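Local coordinates for protein tartrate dehydrogenase/decarboxylase (Pseudomonas putida, PDB 3FLK) that oxidises tartrate with NAD and also turns meso-tartrate into D-glycerate and D-malate into pyruvate, using a bound magnesium or manganese ion, at residues A[265-270]-A[279-284]; A[104-109]-A[132-137]; A[9-14]-A[71-76]; A[17-22]-A[294-299]. The protein carries 1 engineered substitution. One frame throughout, in Å; residues are numbered along the deposited sequence.

Interaction 1. Residues A[265-270]-A[279-284]; sequences APSANL and LFEPVH. With NAI (1,4-dihydronicotinamide adenine dinucleotide), chain F.
Ala-268 and Phe-280 pair across an antiparallel beta hairpin in the middle of the large sheet, and on their face the packing is close. Phe-280 CE1 lies 3.6 Å from Ala-268 CB, and CZ of the same ring is 3.6 Å from Leu-270 CD2. The ring reaches both methyls because Phe-280 CG stands anti to its own carbonyl carbon (chi1 -59°). Met-308 of helix 299-313 packs against this aromatic side chain.

The face of Ser-267, Asn-269 and Glu-281, shared with Leu-279, is joined by weaker, water-mediated polar contacts. Asn-269 ND2 makes only a weak bond to Glu-281 OE2 at 3.3 Å, amide and carboxylate planes being turned 51° apart, and a water links both groups with Ser-267 OG. Firmer partners come from outside the hairpin: Arg-98 forms a salt bridge with Glu-281 OE2, and Asn-136 ND2 donates to Asn-269 OD1.

Past the strand ends, Val-283 N donates to Ala-265 O at 2.9 Å in an almost straight bond (174°). The His-284 ring has Pro-282 CB over one face and adenine N6A of the cofactor over the opposite one. Glu-281 OE1 accepts from the nicotinamide amide N7N at 3.0 Å. OE2 is thus tied to protein and water, while OE1 meets an ammonium ion and also the carboxamide, whose rotation it would be expected to restrict.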
# COMPACT_ATOMS: atom_id res chain seq x y z
N ALA A 265 12.54 -12.08 -2.68
CA ALA A 265 12.55 -10.84 -3.47
C ALA A 265 13.86 -10.06 -3.38
O ALA A 265 14.23 -9.57 -2.31
CB ALA A 265 11.37 -9.96 -3.06
N PRO A 266 14.58 -9.95 -4.52
CA PRO A 266 15.84 -9.22 -4.56
C PRO A 266 15.65 -7.75 -4.95
O PRO A 266 14.58 -7.36 -5.41
CB PRO A 266 16.59 -9.95 -5.66
CG PRO A 266 15.53 -10.29 -6.64
CD PRO A 266 14.26 -10.52 -5.84
N SER A 267 16.70 -6.96 -4.77
CA SER A 267 16.68 -5.57 -5.23
C SER A 267 18.04 -5.08 -5.71
O SER A 267 19.08 -5.38 -5.10
CB SER A 267 16.12 -4.64 -4.15
OG SER A 267 17.10 -4.30 -3.21
N ALA A 268 18.02 -4.34 -6.81
CA ALA A 268 19.21 -3.71 -7.36
C ALA A 268 19.06 -2.19 -7.24
O ALA A 268 18.17 -1.61 -7.85
CB ALA A 268 19.39 -4.13 -8.81
N ASN A 269 19.93 -1.58 -6.44
CA ASN A 269 19.99 -0.13 -6.30
C ASN A 269 21.05 0.40 -7.25
O ASN A 269 22.23 0.46 -6.92
CB ASN A 269 20.31 0.28 -4.86
CG ASN A 269 19.25 -0.15 -3.86
OD1 ASN A 269 18.52 0.68 -3.32
ND2 ASN A 269 19.16 -1.45 -3.61
N LEU A 270 20.61 0.79 -8.44
CA LEU A 270 21.51 1.07 -9.55
C LEU A 270 21.81 2.54 -9.75
O LEU A 270 20.90 3.39 -9.74
CB LEU A 270 20.97 0.49 -10.86
CG LEU A 270 20.68 -1.01 -10.98
CD1 LEU A 270 20.21 -1.33 -12.39
CD2 LEU A 270 21.91 -1.86 -10.62
N LEU A 279 24.37 -0.88 -5.46
CA LEU A 279 24.16 -1.67 -4.25
C LEU A 279 23.12 -2.75 -4.47
O LEU A 279 22.05 -2.51 -5.04
CB LEU A 279 23.77 -0.76 -3.08
CG LEU A 279 23.61 -1.39 -1.69
CD1 LEU A 279 24.04 -0.42 -0.62
CD2 LEU A 279 22.18 -1.86 -1.45
N PHE A 280 23.44 -3.96 -4.01
CA PHE A 280 22.57 -5.11 -4.21
C PHE A 280 22.23 -5.74 -2.87
O PHE A 280 23.11 -6.04 -2.06
CB PHE A 280 23.22 -6.10 -5.19
CG PHE A 280 23.50 -5.50 -6.54
CD1 PHE A 280 22.60 -5.64 -7.59
CD2 PHE A 280 24.67 -4.77 -6.77
CE1 PHE A 280 22.85 -5.07 -8.84
CE2 PHE A 280 24.93 -4.20 -8.01
CZ PHE A 280 24.02 -4.35 -9.04
N GLU A 281 20.93 -5.91 -2.63
CA GLU A 281 20.40 -6.29 -1.33
C GLU A 281 19.04 -6.98 -1.50
O GLU A 281 18.37 -6.79 -2.51
CB GLU A 281 20.24 -5.06 -0.44
CG GLU A 281 19.20 -4.05 -0.95
CD GLU A 281 18.82 -2.98 0.05
OE1 GLU A 281 18.93 -3.20 1.27
OE2 GLU A 281 18.38 -1.90 -0.40
N PRO A 282 18.64 -7.79 -0.50
CA PRO A 282 17.25 -8.24 -0.49
C PRO A 282 16.27 -7.10 -0.24
O PRO A 282 16.65 -6.06 0.32
CB PRO A 282 17.21 -9.24 0.66
CG PRO A 282 18.38 -8.93 1.51
CD PRO A 282 19.42 -8.35 0.61
N VAL A 283 15.02 -7.29 -0.65
CA VAL A 283 13.95 -6.37 -0.30
C VAL A 283 13.72 -6.37 1.22
O VAL A 283 13.52 -5.31 1.82
CB VAL A 283 12.63 -6.70 -1.05
CG1 VAL A 283 11.47 -5.85 -0.53
CG2 VAL A 283 12.79 -6.50 -2.55
N HIS A 284 13.78 -7.55 1.83
CA HIS A 284 13.48 -7.72 3.26
C HIS A 284 14.44 -6.98 4.20
O HIS A 284 15.55 -6.61 3.82
CB HIS A 284 13.40 -9.21 3.64
CG HIS A 284 14.71 -9.94 3.57
ND1 HIS A 284 15.76 -9.67 4.42
CD2 HIS A 284 15.12 -10.95 2.77
CE1 HIS A 284 16.77 -10.47 4.14
NE2 HIS A 284 16.41 -11.27 3.15
PA NAI F . 11.41 -7.31 7.80
O1A NAI F . 11.51 -7.47 6.33
O2A NAI F . 12.73 -7.39 8.46
O5B NAI F . 10.47 -8.46 8.39
C5B NAI F . 9.09 -8.54 8.11
C4B NAI F . 8.59 -9.97 8.32
O4B NAI F . 9.06 -10.79 7.27
C3B NAI F . 9.09 -10.57 9.62
O3B NAI F . 8.04 -11.31 10.20
C2B NAI F . 10.23 -11.47 9.19
O2B NAI F . 10.35 -12.60 10.03
C1B NAI F . 9.86 -11.85 7.77
N9A NAI F . 11.07 -12.01 6.93
C8A NAI F . 11.87 -11.02 6.43
N7A NAI F . 12.86 -11.60 5.72
C5A NAI F . 12.71 -12.94 5.76
C6A NAI F . 13.44 -13.99 5.21
N6A NAI F . 14.52 -13.74 4.47
N1A NAI F . 13.02 -15.29 5.42
C2A NAI F . 11.90 -15.55 6.18
N3A NAI F . 11.18 -14.50 6.72
C4A NAI F . 11.58 -13.22 6.52
O3 NAI F . 10.66 -5.90 8.07
PN NAI F . 10.18 -5.28 9.48
O1N NAI F . 9.89 -6.34 10.47
O2N NAI F . 9.10 -4.32 9.15
O5D NAI F . 11.46 -4.43 9.96
C5D NAI F . 12.49 -5.00 10.73
C4D NAI F . 13.72 -4.09 10.72
O4D NAI F . 14.32 -4.11 9.43
C3D NAI F . 13.41 -2.64 11.02
O3D NAI F . 14.45 -2.14 11.82
C2D NAI F . 13.42 -1.96 9.67
O2D NAI F . 13.79 -0.60 9.75
C1D NAI F . 14.45 -2.79 8.92
N1N NAI F . 14.33 -2.81 7.45
C2N NAI F . 15.46 -2.57 6.73
C3N NAI F . 15.43 -2.60 5.34
C7N NAI F . 16.73 -2.61 4.58
O7N NAI F . 17.95 -2.68 5.29
N7N NAI F . 16.71 -2.54 3.25
C4N NAI F . 14.23 -2.88 4.69
C5N NAI F . 13.07 -3.12 5.44
C6N NAI F . 13.13 -3.09 6.83
O HOH W 1 13.41 -10.00 0.31
O HOH W 2 16.53 -2.15 -2.09

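Interaction 2. Residues A[104-109]-A[132-137]; sequences YVNIRP and VVRENT. With OXL (oxalate ion), chain G.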
# COMPACT_ATOMS: atom_id res chain seq x y z
N TYR A 104 19.59 5.95 -8.22
CA TYR A 104 18.20 6.42 -8.37
C TYR A 104 17.19 5.36 -8.83
O TYR A 104 15.99 5.53 -8.64
CB TYR A 104 18.12 7.70 -9.21
CG TYR A 104 18.55 7.56 -10.66
CD1 TYR A 104 17.63 7.20 -11.64
CD2 TYR A 104 19.86 7.83 -11.05
CE1 TYR A 104 18.01 7.08 -12.98
CE2 TYR A 104 20.25 7.72 -12.39
CZ TYR A 104 19.31 7.34 -13.34
OH TYR A 104 19.68 7.23 -14.66
N VAL A 105 17.68 4.29 -9.45
CA VAL A 105 16.80 3.21 -9.90
C VAL A 105 16.86 2.04 -8.92
O VAL A 105 17.91 1.43 -8.73
CB VAL A 105 17.17 2.68 -11.31
CG1 VAL A 105 16.03 1.85 -11.86
CG2 VAL A 105 17.47 3.81 -12.26
N ASN A 106 15.72 1.72 -8.32
CA ASN A 106 15.60 0.54 -7.47
C ASN A 106 14.75 -0.51 -8.18
O ASN A 106 13.53 -0.40 -8.25
CB ASN A 106 15.00 0.91 -6.10
CG ASN A 106 15.27 -0.14 -5.03
OD1 ASN A 106 15.52 -1.30 -5.33
ND2 ASN A 106 15.22 0.28 -3.78
N ILE A 107 15.43 -1.52 -8.72
CA ILE A 107 14.79 -2.58 -9.51
C ILE A 107 14.47 -3.78 -8.62
O ILE A 107 15.37 -4.36 -8.01
CB ILE A 107 15.69 -3.04 -10.69
CG1 ILE A 107 15.95 -1.89 -11.67
CG2 ILE A 107 15.08 -4.24 -11.42
CD1 ILE A 107 14.73 -1.47 -12.50
N ARG A 108 13.20 -4.16 -8.59
CA ARG A 108 12.73 -5.25 -7.73
C ARG A 108 11.77 -6.19 -8.48
O ARG A 108 10.57 -5.91 -8.58
CB ARG A 108 12.07 -4.67 -6.46
CG ARG A 108 13.05 -3.91 -5.56
CD ARG A 108 12.36 -3.17 -4.42
NE ARG A 108 13.33 -2.71 -3.43
CZ ARG A 108 13.05 -2.38 -2.17
NH1 ARG A 108 11.80 -2.44 -1.72
NH2 ARG A 108 14.01 -1.98 -1.35
N PRO A 109 12.31 -7.30 -9.03
CA PRO A 109 11.46 -8.26 -9.75
C PRO A 109 10.54 -9.08 -8.85
O PRO A 109 10.90 -9.41 -7.71
CB PRO A 109 12.48 -9.18 -10.44
CG PRO A 109 13.71 -9.08 -9.62
CD PRO A 109 13.73 -7.70 -9.02
N VAL A 132 9.09 -4.09 -10.48
CA VAL A 132 8.85 -2.79 -9.88
C VAL A 132 10.09 -1.92 -10.08
O VAL A 132 11.20 -2.31 -9.72
CB VAL A 132 8.50 -2.90 -8.38
CG1 VAL A 132 8.37 -1.52 -7.73
CG2 VAL A 132 7.21 -3.70 -8.19
N VAL A 133 9.88 -0.75 -10.69
CA VAL A 133 10.92 0.24 -10.88
C VAL A 133 10.61 1.38 -9.91
O VAL A 133 9.65 2.13 -10.10
CB VAL A 133 10.97 0.75 -12.35
CG1 VAL A 133 12.05 1.81 -12.53
CG2 VAL A 133 11.20 -0.41 -13.32
N ARG A 134 11.41 1.47 -8.85
CA ARG A 134 11.13 2.38 -7.74
C ARG A 134 12.12 3.55 -7.72
O ARG A 134 13.34 3.34 -7.75
CB ARG A 134 11.17 1.61 -6.42
CG ARG A 134 11.13 2.45 -5.15
CD ARG A 134 11.61 1.64 -3.96
NE ARG A 134 11.60 2.41 -2.72
CZ ARG A 134 12.16 2.01 -1.58
NH1 ARG A 134 12.79 0.85 -1.51
NH2 ARG A 134 12.10 2.79 -0.50
N GLU A 135 11.59 4.77 -7.67
CA GLU A 135 12.42 5.96 -7.51
C GLU A 135 13.10 5.90 -6.14
O GLU A 135 12.44 5.65 -5.13
CB GLU A 135 11.59 7.24 -7.66
CG GLU A 135 12.41 8.48 -8.03
CD GLU A 135 13.37 8.92 -6.92
OE1 GLU A 135 12.93 9.00 -5.75
OE2 GLU A 135 14.56 9.16 -7.22
N ASN A 136 14.40 6.15 -6.12
CA ASN A 136 15.23 5.79 -4.97
C ASN A 136 15.98 6.94 -4.28
O ASN A 136 16.77 6.70 -3.36
CB ASN A 136 16.22 4.71 -5.42
CG ASN A 136 16.56 3.71 -4.32
OD1 ASN A 136 15.72 3.37 -3.48
ND2 ASN A 136 17.78 3.21 -4.35
N THR A 137 15.74 8.18 -4.71
CA THR A 137 16.53 9.33 -4.19
C THR A 137 15.72 10.53 -3.66
O THR A 137 16.30 11.44 -3.06
CB THR A 137 17.55 9.87 -5.23
OG1 THR A 137 16.86 10.29 -6.41
CG2 THR A 137 18.60 8.81 -5.58
C1 OXL G . 12.31 -0.21 2.98
C2 OXL G . 12.79 -0.59 1.65
O1 OXL G . 11.35 -0.85 3.48
O2 OXL G . 13.73 0.04 1.12
O3 OXL G . 12.85 0.75 3.58
O4 OXL G . 12.23 -1.56 1.07
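Arg-108 and Arg-134 project from the same face of two antiparallel strands in the large mixed sheet of the isocitrate/isopropylmalate dehydrogenase fold, and converge on the bound oxalate. Their guanidinium planes stand 68° apart. Arg-134 NH1 comes over one face of the Arg-108 group, 3.1 Å from Arg-108 NH2, which in turn lies at the edge of the Arg-134 group. The anion probably offsets this crowding of like charges: Arg-108 NH1 and NH2 each donate to oxalate O4 at 3.0 Å, and Arg-134 NH1 sends a straight bond (170°) to oxalate O2 at 2.9 Å. Ser-252 holds Arg-108 NH1, and the carbonyl of Asn-245 holds Arg-134 NE.

Asn-106 runs alongside Arg-134, pointing the same way, with its CG anti to the backbone N (chi1 -161°). From there its OD1 takes Arg-108 NE at 3.2 Å, the donor standing above the carbonyl plane, and its ND2 donates to Asn-136 OD1 at 3.1 Å. Asn-136 ND2 also bonds the carbonyl of Gln-103. An alanine in place of Asn-106 would probably leave Arg-108 NE without this acceptor and Asn-136 OD1 without this donor, setting both side chains freer to turn.

On the other face Val-105, Ile-107 and Val-133 make an apolar patch, with Val-133 CG2 3.8 Å from Ile-107 CD1. Tyr-104 and Val-105 form a classic beta bulge facing Leu-270. Just past the strand end, Thr-137 OG1 donates back to the syn lone pair of Glu-135 OE2 at 2.7 Å.

Interaction 3. Residues A[9-14]-A[71-76]; sequences AAIPGD and DAIYFG
Ile-11 touches both Ile-73 and Phe-75 from the adjacent parallel strand, in the parallel portion of the mixed sheet of the isocitrate/isopropylmalate dehydrogenase fold. Its CB is 4.0 Å from Phe-75 CD1, and the CG2 branch lies at 4.0 Å from that same CD1 atom, close to CE1 as well. The other branch, CG1, is anti to the carbonyl carbon (chi1 -50°) and continues extended, carrying the tip methyl CD1 to 3.8 Å from Ile-73 CG2. One isoleucine therefore spans two rungs, its CB and CG2 on the phenyl side and its tip on the aliphatic neighbour. The carbonyl of Ile-11 also approaches the ring, with O 3.4 Å from Phe-75 CD1.

The backbones are joined by four bonds in regular parallel fashion: Ala-9 N to Ala-72 O, Tyr-74 N to Ala-9 O, Ile-11 N to Tyr-74 O and Gly-76 N to Ile-11 O. At Gly-76 the strands come close: its CA is only 3.3 Å from Pro-12 O, and a beta carbon there would clash with that oxygen.

Phe-75 reaches on to the bound NADH, while the Phe-75 and Ile-73 side chains also meet Leu-279. Tyr-74 faces the other way, and its OH bonds the carbonyl of Met-301 in helix 299-313. Strand 6-13 lies between strands 39-43 and 72-77, with strand 278-282 next beyond and helix 17-35 covering the face of Tyr-74 through Leu-21 and Leu-28.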
# COMPACT_ATOMS: atom_id res chain seq x y z
N ALA A 9 32.32 -4.97 -1.92
CA ALA A 9 32.17 -4.58 -0.52
C ALA A 9 30.96 -5.30 0.07
O ALA A 9 29.81 -4.99 -0.26
CB ALA A 9 32.02 -3.07 -0.40
N ALA A 10 31.23 -6.28 0.93
CA ALA A 10 30.18 -7.06 1.59
C ALA A 10 29.88 -6.46 2.96
O ALA A 10 30.76 -6.34 3.82
CB ALA A 10 30.60 -8.52 1.73
N ILE A 11 28.62 -6.06 3.15
CA ILE A 11 28.19 -5.39 4.38
C ILE A 11 26.93 -6.08 4.90
O ILE A 11 25.82 -5.77 4.45
CB ILE A 11 27.93 -3.87 4.15
CG1 ILE A 11 29.12 -3.20 3.44
CG2 ILE A 11 27.63 -3.17 5.49
CD1 ILE A 11 28.90 -1.74 3.07
N PRO A 12 27.09 -7.03 5.83
CA PRO A 12 25.94 -7.79 6.35
C PRO A 12 24.92 -6.94 7.11
O PRO A 12 23.71 -7.16 6.97
CB PRO A 12 26.59 -8.84 7.27
CG PRO A 12 27.93 -8.30 7.61
CD PRO A 12 28.36 -7.46 6.44
N GLY A 13 25.39 -5.99 7.91
CA GLY A 13 24.51 -5.14 8.70
C GLY A 13 24.00 -5.81 9.96
O GLY A 13 24.79 -6.36 10.74
N ASP A 14 22.68 -5.77 10.15
CA ASP A 14 22.03 -6.26 11.36
C ASP A 14 21.22 -7.53 11.13
O ASP A 14 20.87 -7.86 9.99
CB ASP A 14 21.08 -5.20 11.93
CG ASP A 14 21.80 -3.94 12.38
OD1 ASP A 14 22.84 -4.05 13.06
OD2 ASP A 14 21.31 -2.83 12.07
N ASP A 71 33.78 -2.02 -6.71
CA ASP A 71 32.97 -2.06 -7.92
C ASP A 71 31.47 -2.13 -7.64
O ASP A 71 30.66 -1.62 -8.41
CB ASP A 71 33.41 -3.22 -8.81
CG ASP A 71 34.82 -3.04 -9.36
OD1 ASP A 71 35.02 -2.16 -10.23
OD2 ASP A 71 35.74 -3.77 -8.91
N ALA A 72 31.10 -2.76 -6.52
CA ALA A 72 29.71 -2.80 -6.07
C ALA A 72 29.58 -3.14 -4.59
O ALA A 72 30.53 -3.64 -3.97
CB ALA A 72 28.88 -3.76 -6.93
N ILE A 73 28.41 -2.87 -4.03
CA ILE A 73 28.13 -3.13 -2.62
C ILE A 73 27.10 -4.26 -2.50
O ILE A 73 26.02 -4.21 -3.09
CB ILE A 73 27.62 -1.87 -1.87
CG1 ILE A 73 28.58 -0.69 -2.07
CG2 ILE A 73 27.42 -2.16 -0.38
CD1 ILE A 73 28.00 0.66 -1.71
N TYR A 74 27.47 -5.28 -1.72
CA TYR A 74 26.60 -6.43 -1.46
C TYR A 74 26.14 -6.30 -0.01
O TYR A 74 26.93 -6.48 0.92
CB TYR A 74 27.39 -7.73 -1.71
CG TYR A 74 26.56 -8.98 -1.94
CD1 TYR A 74 25.41 -8.96 -2.72
CD2 TYR A 74 26.98 -10.21 -1.40
CE1 TYR A 74 24.68 -10.13 -2.94
CE2 TYR A 74 26.24 -11.37 -1.61
CZ TYR A 74 25.10 -11.32 -2.39
OH TYR A 74 24.38 -12.48 -2.60
N PHE A 75 24.86 -5.95 0.16
CA PHE A 75 24.34 -5.48 1.45
C PHE A 75 23.26 -6.40 2.01
O PHE A 75 22.37 -6.85 1.28
CB PHE A 75 23.80 -4.05 1.28
CG PHE A 75 23.26 -3.44 2.55
CD1 PHE A 75 24.12 -2.93 3.53
CD2 PHE A 75 21.88 -3.34 2.76
CE1 PHE A 75 23.61 -2.36 4.70
CE2 PHE A 75 21.37 -2.77 3.93
CZ PHE A 75 22.24 -2.28 4.90
N GLY A 76 23.34 -6.67 3.31
CA GLY A 76 22.37 -7.53 3.98
C GLY A 76 21.11 -6.77 4.36
O GLY A 76 20.16 -6.70 3.57

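Interaction 4. Residues A[17-22]-A[294-299]; sequences GLEVLP and NIANPI. With NAI (1,4-dihydronicotinamide adenine dinucleotide), chain F.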
# COMPACT_ATOMS: atom_id res chain seq x y z
N GLY A 17 20.59 -10.27 8.16
CA GLY A 17 21.61 -9.87 7.21
C GLY A 17 22.91 -10.62 7.46
O GLY A 17 23.63 -10.96 6.52
N LEU A 18 23.18 -10.90 8.73
CA LEU A 18 24.36 -11.68 9.14
C LEU A 18 24.21 -13.17 8.80
O LEU A 18 25.20 -13.87 8.63
CB LEU A 18 24.62 -11.50 10.64
CG LEU A 18 25.03 -10.10 11.13
CD1 LEU A 18 24.68 -9.90 12.60
CD2 LEU A 18 26.51 -9.83 10.89
N GLU A 19 22.97 -13.64 8.71
CA GLU A 19 22.69 -15.04 8.38
C GLU A 19 22.67 -15.30 6.88
O GLU A 19 23.21 -16.30 6.41
CB GLU A 19 21.38 -15.50 9.02
CG GLU A 19 21.39 -15.52 10.55
CD GLU A 19 20.05 -15.91 11.16
OE1 GLU A 19 19.02 -15.87 10.44
OE2 GLU A 19 20.01 -16.25 12.36
N VAL A 20 22.05 -14.40 6.11
CA VAL A 20 21.86 -14.64 4.68
C VAL A 20 23.07 -14.27 3.81
O VAL A 20 23.30 -14.92 2.79
CB VAL A 20 20.54 -14.00 4.12
CG1 VAL A 20 19.32 -14.56 4.86
CG2 VAL A 20 20.58 -12.47 4.20
N LEU A 21 23.82 -13.25 4.21
CA LEU A 21 24.97 -12.79 3.41
C LEU A 21 26.01 -13.89 3.10
O LEU A 21 26.40 -14.03 1.94
CB LEU A 21 25.66 -11.56 4.02
CG LEU A 21 26.83 -11.03 3.19
CD1 LEU A 21 26.34 -10.21 2.01
CD2 LEU A 21 27.79 -10.20 4.03
N PRO A 22 26.46 -14.64 4.12
CA PRO A 22 27.42 -15.72 3.84
C PRO A 22 26.90 -16.76 2.84
O PRO A 22 27.69 -17.36 2.12
CB PRO A 22 27.65 -16.36 5.22
CG PRO A 22 27.32 -15.28 6.19
CD PRO A 22 26.17 -14.56 5.56
N ASN A 294 18.34 -19.34 12.46
CA ASN A 294 18.78 -19.74 11.12
C ASN A 294 17.68 -20.43 10.30
O ASN A 294 17.86 -21.54 9.80
CB ASN A 294 20.04 -20.62 11.20
CG ASN A 294 21.25 -19.85 11.70
OD1 ASN A 294 21.80 -19.01 11.00
ND2 ASN A 294 21.68 -20.16 12.92
N ILE A 295 16.54 -19.75 10.18
CA ILE A 295 15.45 -20.19 9.32
C ILE A 295 15.14 -19.14 8.25
O ILE A 295 14.25 -19.33 7.42
CB ILE A 295 14.16 -20.53 10.11
CG1 ILE A 295 13.72 -19.33 10.98
CG2 ILE A 295 14.35 -21.82 10.93
CD1 ILE A 295 12.29 -19.40 11.43
N ALA A 296 15.87 -18.03 8.29
CA ALA A 296 15.76 -16.97 7.29
C ALA A 296 16.01 -17.52 5.88
O ALA A 296 16.97 -18.25 5.66
CB ALA A 296 16.72 -15.83 7.60
N ASN A 297 15.12 -17.18 4.96
CA ASN A 297 15.26 -17.53 3.55
C ASN A 297 16.42 -16.75 2.93
O ASN A 297 16.40 -15.51 2.94
CB ASN A 297 13.94 -17.22 2.81
CG ASN A 297 13.84 -17.90 1.46
OD1 ASN A 297 14.84 -18.26 0.85
ND2 ASN A 297 12.61 -18.08 0.99
N PRO A 298 17.44 -17.46 2.42
CA PRO A 298 18.58 -16.79 1.80
C PRO A 298 18.42 -16.51 0.30
O PRO A 298 19.33 -15.92 -0.30
CB PRO A 298 19.72 -17.79 2.01
CG PRO A 298 19.04 -19.12 1.95
CD PRO A 298 17.62 -18.93 2.43
N ILE A 299 17.31 -16.92 -0.30
CA ILE A 299 17.14 -16.79 -1.75
C ILE A 299 17.17 -15.33 -2.23
O ILE A 299 17.77 -15.03 -3.26
CB ILE A 299 15.88 -17.55 -2.29
CG1 ILE A 299 16.07 -19.06 -2.12
CG2 ILE A 299 15.62 -17.20 -3.76
CD1 ILE A 299 14.84 -19.90 -2.44
PA NAI F . 11.41 -7.31 7.80
O1A NAI F . 11.51 -7.47 6.33
O2A NAI F . 12.73 -7.39 8.46
O5B NAI F . 10.47 -8.46 8.39
C5B NAI F . 9.09 -8.54 8.11
C4B NAI F . 8.59 -9.97 8.32
O4B NAI F . 9.06 -10.79 7.27
C3B NAI F . 9.09 -10.57 9.62
O3B NAI F . 8.04 -11.31 10.20
C2B NAI F . 10.23 -11.47 9.19
O2B NAI F . 10.35 -12.60 10.03
C1B NAI F . 9.86 -11.85 7.77
N9A NAI F . 11.07 -12.01 6.93
C8A NAI F . 11.87 -11.02 6.43
N7A NAI F . 12.86 -11.60 5.72
C5A NAI F . 12.71 -12.94 5.76
C6A NAI F . 13.44 -13.99 5.21
N6A NAI F . 14.52 -13.74 4.47
N1A NAI F . 13.02 -15.29 5.42
C2A NAI F . 11.90 -15.55 6.18
N3A NAI F . 11.18 -14.50 6.72
C4A NAI F . 11.58 -13.22 6.52
O3 NAI F . 10.66 -5.90 8.07
PN NAI F . 10.18 -5.28 9.48
O1N NAI F . 9.89 -6.34 10.47
O2N NAI F . 9.10 -4.32 9.15
O5D NAI F . 11.46 -4.43 9.96
C5D NAI F . 12.49 -5.00 10.73
C4D NAI F . 13.72 -4.09 10.72
O4D NAI F . 14.32 -4.11 9.43
C3D NAI F . 13.41 -2.64 11.02
O3D NAI F . 14.45 -2.14 11.82
C2D NAI F . 13.42 -1.96 9.67
O2D NAI F . 13.79 -0.60 9.75
C1D NAI F . 14.45 -2.79 8.92
N1N NAI F . 14.33 -2.81 7.45
C2N NAI F . 15.46 -2.57 6.73
C3N NAI F . 15.43 -2.60 5.34
C7N NAI F . 16.73 -2.61 4.58
O7N NAI F . 17.95 -2.68 5.29
N7N NAI F . 16.71 -2.54 3.25
C4N NAI F . 14.23 -2.88 4.69
C5N NAI F . 13.07 -3.12 5.44
C6N NAI F . 13.13 -3.09 6.83
O HOH W 3 16.69 -17.01 11.04
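Val-20 and Glu-19, in the first turn of helix 17-35, meet the loop 294-299 mainly through van der Waals contacts. Val-20 CG1 lies 3.6 Å from the carbonyl O of Asn-297 and also touches Pro-298 CA and Ala-296 CB. This branch is anti to the valine carbonyl carbon (chi1 -59°), which aims it into the bend of the loop. The extended chain of Glu-19 passes Asn-294, CG being 3.5 Å from Asn-294 OD1, with carboxylate and amide planes 30° apart; that amide oxygen is bonded to Gln-350.

The polar link between the segments is a water that donates to Glu-19 OE1 at 2.7 Å and accepts from Ile-295 N. Glu-19 OE2 takes the backbone N-H of Gly-292, and the one carboxylate thereby ties two points of the same loop to the helix. An alanine in place of Glu-19 would probably leave Gly-292 N and the water without this acceptor and this part of the loop less firmly tied to the helix.

Within the loop, Asn-297 OD1 accepts from Ile-299 N, a capping bond at the start of helix 299-313. The backbone of Asn-297 reads the adenine of NADH: Asn-297 N donates to N1A at 2.9 Å, and N6A donates to Asn-297 O at 3.0 Å. This backbone pairing with the Watson-Crick edge, a common way of recognising adenine, forms the adenine end of the NADH pocket here.

Interactions 1, 2 and 3 lie in one continuous sheet. Hairpin strand 266-270 borders strand 105-111, with Leu-270 N 2.8 Å from Val-105 O, a probable hydrogen bond. On its far side strand 278-282 borders strand 72-77, where Phe-280 N is 2.8 Å from Ile-73 O. Interaction 4 packs against the sheet through helix 17-35, its Leu-21 CD1 3.5 Å from Tyr-74 CD2 of interaction 3. The bound groups run along this layout: oxalate at interaction 2, nicotinamide and adenine at interaction 1, adenine again at interaction 4. Interactions 2 and 4 have centres about 23 Å apart and do not touch; the hairpin of interaction 1 and the cofactor lie between them.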